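Local coordinates for uncharacterized protein DUF1185 (Bordetella bronchiseptica RB50, PDB 3BYQ) that is of unknown function but adopts a novel variant of the Bacillus chorismate mutase fold and may act in amino-acid metabolism, at residues I5-T16 with P28-R39. Sequence-based numbering, arbitrary orientation.
Sequences IEIRKRTLIVET and PLKLAASCAVIR. With EDO (1,2-ethanediol), chain Y.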
loop_
_atom_site.group_PDB
_atom_site.type_symbol
_atom_site.label_atom_id
_atom_site.label_comp_id
_atom_site.label_asym_id
_atom_site.label_seq_id
_atom_site.Cartn_x
_atom_site.Cartn_y
_atom_site.Cartn_z
ATOM N N ILE B 5 6.389 21.459 -21.393
ATOM C CA ILE B 5 5.326 21.211 -20.402
ATOM C C ILE B 5 4.066 20.737 -21.067
ATOM O O ILE B 5 3.389 21.491 -21.745
ATOM C CB ILE B 5 5.032 22.453 -19.567
ATOM C CG1 ILE B 5 6.316 22.955 -18.889
ATOM C CG2 ILE B 5 3.921 22.142 -18.521
ATOM C CD1 ILE B 5 6.091 24.214 -18.048
ATOM N N GLU B 6 3.764 19.462 -20.868
ATOM C CA GLU B 6 2.547 18.856 -21.429
ATOM C C GLU B 6 1.769 18.199 -20.301
ATOM O O GLU B 6 2.184 17.190 -19.784
ATOM C CB GLU B 6 2.909 17.823 -22.479
ATOM C CG GLU B 6 3.666 18.418 -23.637
ATOM C CD GLU B 6 4.184 17.375 -24.602
ATOM O OE1 GLU B 6 3.913 16.163 -24.430
ATOM O OE2 GLU B 6 4.884 17.779 -25.539
ATOM N N ILE B 7 0.620 18.775 -19.967
ATOM C CA ILE B 7 -0.212 18.294 -18.833
ATOM C C ILE B 7 -1.229 17.218 -19.254
ATOM O O ILE B 7 -2.059 17.435 -20.149
ATOM C CB ILE B 7 -0.978 19.479 -18.181
ATOM C CG1 ILE B 7 -0.028 20.605 -17.770
ATOM C CG2 ILE B 7 -1.819 19.008 -16.951
ATOM C CD1 ILE B 7 -0.741 21.869 -17.336
ATOM N N ARG B 8 -1.184 16.077 -18.575
ATOM C CA ARG B 8 -2.117 14.995 -18.809
ATOM C C ARG B 8 -3.377 15.190 -17.966
ATOM O O ARG B 8 -4.497 15.074 -18.426
ATOM C CB ARG B 8 -1.468 13.641 -18.487
ATOM C CG ARG B 8 -2.446 12.514 -18.718
ATOM C CD ARG B 8 -1.828 11.138 -18.747
ATOM N NE ARG B 8 -1.184 10.724 -17.516
ATOM C CZ ARG B 8 -1.764 10.045 -16.537
ATOM N NH1 ARG B 8 -3.035 9.764 -16.583
ATOM N NH2 ARG B 8 -1.055 9.700 -15.471
ATOM N N LYS B 9 -3.136 15.448 -16.689
ATOM C CA LYS B 9 -4.225 15.644 -15.727
ATOM C C LYS B 9 -3.798 16.465 -14.561
ATOM O O LYS B 9 -2.615 16.656 -14.320
ATOM C CB LYS B 9 -4.805 14.296 -15.268
ATOM C CG LYS B 9 -3.880 13.464 -14.486
ATOM C CD LYS B 9 -4.431 12.050 -14.304
ATOM C CE LYS B 9 -5.640 11.974 -13.430
ATOM N NZ LYS B 9 -6.167 10.530 -13.448
ATOM N N ARG B 10 -4.799 16.957 -13.856
ATOM C CA ARG B 10 -4.609 17.806 -12.687
ATOM C C ARG B 10 -5.600 17.396 -11.617
ATOM O O ARG B 10 -6.653 16.833 -11.912
ATOM C CB ARG B 10 -4.881 19.263 -13.069
ATOM C CG ARG B 10 -3.825 19.926 -13.930
ATOM C CD ARG B 10 -4.286 21.260 -14.428
ATOM N NE ARG B 10 -4.413 22.242 -13.352
ATOM C CZ ARG B 10 -4.864 23.476 -13.489
ATOM N NH1 ARG B 10 -5.146 23.954 -14.680
ATOM N NH2 ARG B 10 -4.979 24.249 -12.415
ATOM N N THR B 11 -5.220 17.599 -10.371
ATOM C CA THR B 11 -6.152 17.417 -9.273
ATOM C C THR B 11 -6.075 18.598 -8.339
ATOM O O THR B 11 -5.019 19.225 -8.165
ATOM C CB THR B 11 -5.966 16.105 -8.480
ATOM O OG1 THR B 11 -4.704 16.141 -7.790
ATOM C CG2 THR B 11 -6.063 14.900 -9.426
ATOM N N LEU B 12 -7.234 18.948 -7.821
ATOM C CA LEU B 12 -7.346 19.965 -6.787
ATOM C C LEU B 12 -7.996 19.262 -5.615
ATOM O O LEU B 12 -9.006 18.626 -5.804
ATOM C CB LEU B 12 -8.230 21.100 -7.267
ATOM C CG LEU B 12 -8.539 22.225 -6.271
ATOM C CD1 LEU B 12 -7.266 22.939 -5.918
ATOM C CD2 LEU B 12 -9.532 23.195 -6.879
ATOM N N ILE B 13 -7.381 19.311 -4.434
ATOM C CA ILE B 13 -8.039 18.727 -3.262
ATOM C C ILE B 13 -8.122 19.772 -2.180
ATOM O O ILE B 13 -7.218 20.603 -1.989
ATOM C CB ILE B 13 -7.420 17.429 -2.746
ATOM C CG1 ILE B 13 -6.020 17.671 -2.190
ATOM C CG2 ILE B 13 -7.400 16.372 -3.860
ATOM C CD1 ILE B 13 -5.349 16.414 -1.650
ATOM N N VAL B 14 -9.273 19.772 -1.515
ATOM C CA VAL B 14 -9.533 20.692 -0.398
ATOM C C VAL B 14 -9.988 19.825 0.761
ATOM O O VAL B 14 -11.010 19.183 0.687
ATOM C CB VAL B 14 -10.567 21.817 -0.658
ATOM C CG1 VAL B 14 -10.709 22.712 0.582
ATOM C CG2 VAL B 14 -10.142 22.646 -1.895
ATOM N N GLU B 15 -9.187 19.811 1.814
ATOM C CA GLU B 15 -9.476 19.051 3.023
ATOM C C GLU B 15 -9.865 20.028 4.112
ATOM O O GLU B 15 -9.089 20.906 4.474
ATOM C CB GLU B 15 -8.209 18.275 3.437
ATOM C CG GLU B 15 -8.358 17.419 4.673
ATOM C CD GLU B 15 -7.015 16.976 5.237
ATOM O OE1 GLU B 15 -6.194 17.815 5.725
ATOM O OE2 GLU B 15 -6.788 15.746 5.212
ATOM N N THR B 16 -11.054 19.858 4.649
ATOM C CA THR B 16 -11.558 20.713 5.716
ATOM C C THR B 16 -11.597 19.870 6.972
ATOM O O THR B 16 -12.233 18.814 6.991
ATOM C CB THR B 16 -12.963 21.242 5.407
ATOM O OG1 THR B 16 -12.964 21.883 4.108
ATOM C CG2 THR B 16 -13.425 22.224 6.475
ATOM N N PRO B 28 -13.022 25.907 10.951
ATOM C CA PRO B 28 -12.222 24.752 10.603
ATOM C C PRO B 28 -10.981 25.106 9.825
ATOM O O PRO B 28 -10.879 26.183 9.254
ATOM C CB PRO B 28 -13.162 23.946 9.698
ATOM C CG PRO B 28 -14.086 24.899 9.147
ATOM C CD PRO B 28 -14.295 25.930 10.207
ATOM N N LEU B 29 -10.030 24.197 9.834
ATOM C CA LEU B 29 -8.854 24.349 9.005
ATOM C C LEU B 29 -9.116 23.841 7.599
ATOM O O LEU B 29 -9.735 22.799 7.421
ATOM C CB LEU B 29 -7.694 23.544 9.605
ATOM C CG LEU B 29 -6.400 23.490 8.807
ATOM C CD1 LEU B 29 -5.755 24.881 8.630
ATOM C CD2 LEU B 29 -5.496 22.536 9.519
ATOM N N LYS B 30 -8.648 24.581 6.598
ATOM C CA LYS B 30 -8.661 24.082 5.227
ATOM C C LYS B 30 -7.216 24.030 4.736
ATOM O O LYS B 30 -6.442 24.987 4.912
ATOM C CB LYS B 30 -9.472 24.911 4.274
ATOM C CG LYS B 30 -10.905 24.986 4.649
ATOM C CD LYS B 30 -11.746 25.565 3.508
ATOM C CE LYS B 30 -13.132 25.839 4.002
ATOM N NZ LYS B 30 -14.093 26.092 2.898
ATOM N N LEU B 31 -6.884 22.871 4.191
ATOM C CA LEU B 31 -5.588 22.634 3.507
ATOM C C LEU B 31 -5.938 22.188 2.096
ATOM O O LEU B 31 -6.778 21.319 1.917
ATOM C CB LEU B 31 -4.771 21.546 4.206
ATOM C CG LEU B 31 -4.282 21.841 5.630
ATOM C CD1 LEU B 31 -3.593 20.632 6.232
ATOM C CD2 LEU B 31 -3.374 23.052 5.706
ATOM N N ALA B 32 -5.245 22.734 1.104
ATOM C CA ALA B 32 -5.578 22.429 -0.300
ATOM C C ALA B 32 -4.334 22.157 -1.093
ATOM O O ALA B 32 -3.283 22.772 -0.843
ATOM C CB ALA B 32 -6.375 23.594 -0.927
ATOM N N ALA B 33 -4.444 21.225 -2.044
ATOM C CA ALA B 33 -3.286 20.877 -2.890
ATOM C C ALA B 33 -3.750 20.921 -4.333
ATOM O O ALA B 33 -4.848 20.502 -4.638
ATOM C CB ALA B 33 -2.753 19.492 -2.549
ATOM N N SER B 34 -2.899 21.497 -5.176
ATOM C CA SER B 34 -3.120 21.553 -6.613
ATOM C C SER B 34 -1.947 20.819 -7.230
ATOM O O SER B 34 -0.808 21.202 -7.018
ATOM C CB SER B 34 -3.168 22.998 -7.125
ATOM O OG SER B 34 -3.474 23.072 -8.530
ATOM N N CYS B 35 -2.267 19.777 -7.996
ATOM C CA CYS B 35 -1.280 18.911 -8.646
ATOM C C CYS B 35 -1.489 18.864 -10.153
ATOM O O CYS B 35 -2.638 18.919 -10.664
ATOM C CB CYS B 35 -1.442 17.480 -8.153
ATOM S SG CYS B 35 -1.378 17.279 -6.312
ATOM N N ALA B 36 -0.367 18.730 -10.850
ATOM C CA ALA B 36 -0.345 18.533 -12.295
ATOM C C ALA B 36 0.618 17.391 -12.632
ATOM O O ALA B 36 1.759 17.351 -12.122
ATOM C CB ALA B 36 0.096 19.799 -13.037
ATOM N N VAL B 37 0.136 16.529 -13.531
ATOM C CA VAL B 37 0.883 15.392 -14.054
ATOM C C VAL B 37 1.319 15.767 -15.447
ATOM O O VAL B 37 0.496 16.065 -16.294
ATOM C CB VAL B 37 0.048 14.115 -14.096
ATOM C CG1 VAL B 37 0.853 12.980 -14.688
ATOM C CG2 VAL B 37 -0.456 13.747 -12.690
ATOM N N ILE B 38 2.634 15.813 -15.635
ATOM C CA ILE B 38 3.234 16.188 -16.911
ATOM C C ILE B 38 4.185 15.129 -17.440
ATOM O O ILE B 38 4.643 14.293 -16.719
ATOM C CB ILE B 38 3.934 17.556 -16.865
ATOM C CG1 ILE B 38 5.308 17.508 -16.162
ATOM C CG2 ILE B 38 3.014 18.620 -16.215
ATOM C CD1 ILE B 38 6.193 18.789 -16.383
ATOM N N ARG B 39 4.392 15.140 -18.749
ATOM C CA ARG B 39 5.358 14.237 -19.357
ATOM C C ARG B 39 6.738 14.665 -18.905
ATOM O O ARG B 39 7.030 15.858 -18.788
ATOM C CB ARG B 39 5.269 14.312 -20.884
ATOM C CG ARG B 39 6.186 13.333 -21.584
ATOM C CD ARG B 39 5.931 13.315 -23.082
ATOM N NE ARG B 39 6.249 14.592 -23.691
ATOM C CZ ARG B 39 7.476 14.994 -24.033
ATOM N NH1 ARG B 39 8.521 14.236 -23.770
ATOM N NH2 ARG B 39 7.637 16.193 -24.600
HETATM C C1 EDO Y . -15.663 22.863 2.595
HETATM O O1 EDO Y . -15.215 23.495 3.783
HETATM C C2 EDO Y . -16.899 22.077 2.955
HETATM O O2 EDO Y . -17.924 23.023 3.246
HETATM O O HOH W 1 5.918 17.905 -20.089
HETATM O O HOH W 2 -3.961 21.354 -10.510
HETATM O O HOH W 3 -4.255 17.621 -5.542
#
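From I7 opposite I38 to T16 opposite K30, strands 7-16 and 29-39 run antiparallel, their axes 4.6 Å apart at closest approach, as the two arms of a β hairpin. The regular pairing breaks at a β bulge: R8 N donates to V37 O (2.8 Å) and V37 N to K9 O. R8 and K9 thus both lie alongside V37, K9 CG meeting V37 CG2 at 3.9 Å. Their charged ends continue to D155, R8 also bridging to E161 and K9 NZ to E15 of the second subunit.

Beyond the bulge, R39 N bonds E6 O (3.2 Å) and a water bridges E6 N to R39 O. R39 NE gives E6 OE1 a straight bond of 2.9 Å; E6 OE1 lies in the guanidinium plane, whereas R39 NE approaches from above the carboxylate plane, and a weak hydrogen bond from R39 NH2 to E6 OE2 completes the salt bridge. Strand 29-39 also pairs with strand 161-169, while strand 7-17 pairs antiparallel with the second subunit, carrying the sheet across the interface.

On the face covered by helix 51-72, one water links R10 NE to S34 OG (2.7 Å), and both side chains also reach E67. On the other face, T11 OG1, set between its backbone N and carbonyl carbon (chi1 67°), comes to C35 CB at 3.5 Å. At the far end, T16 OG1 and K30 NZ share O1 of an ethanediol, probably from the crystallisation liquor.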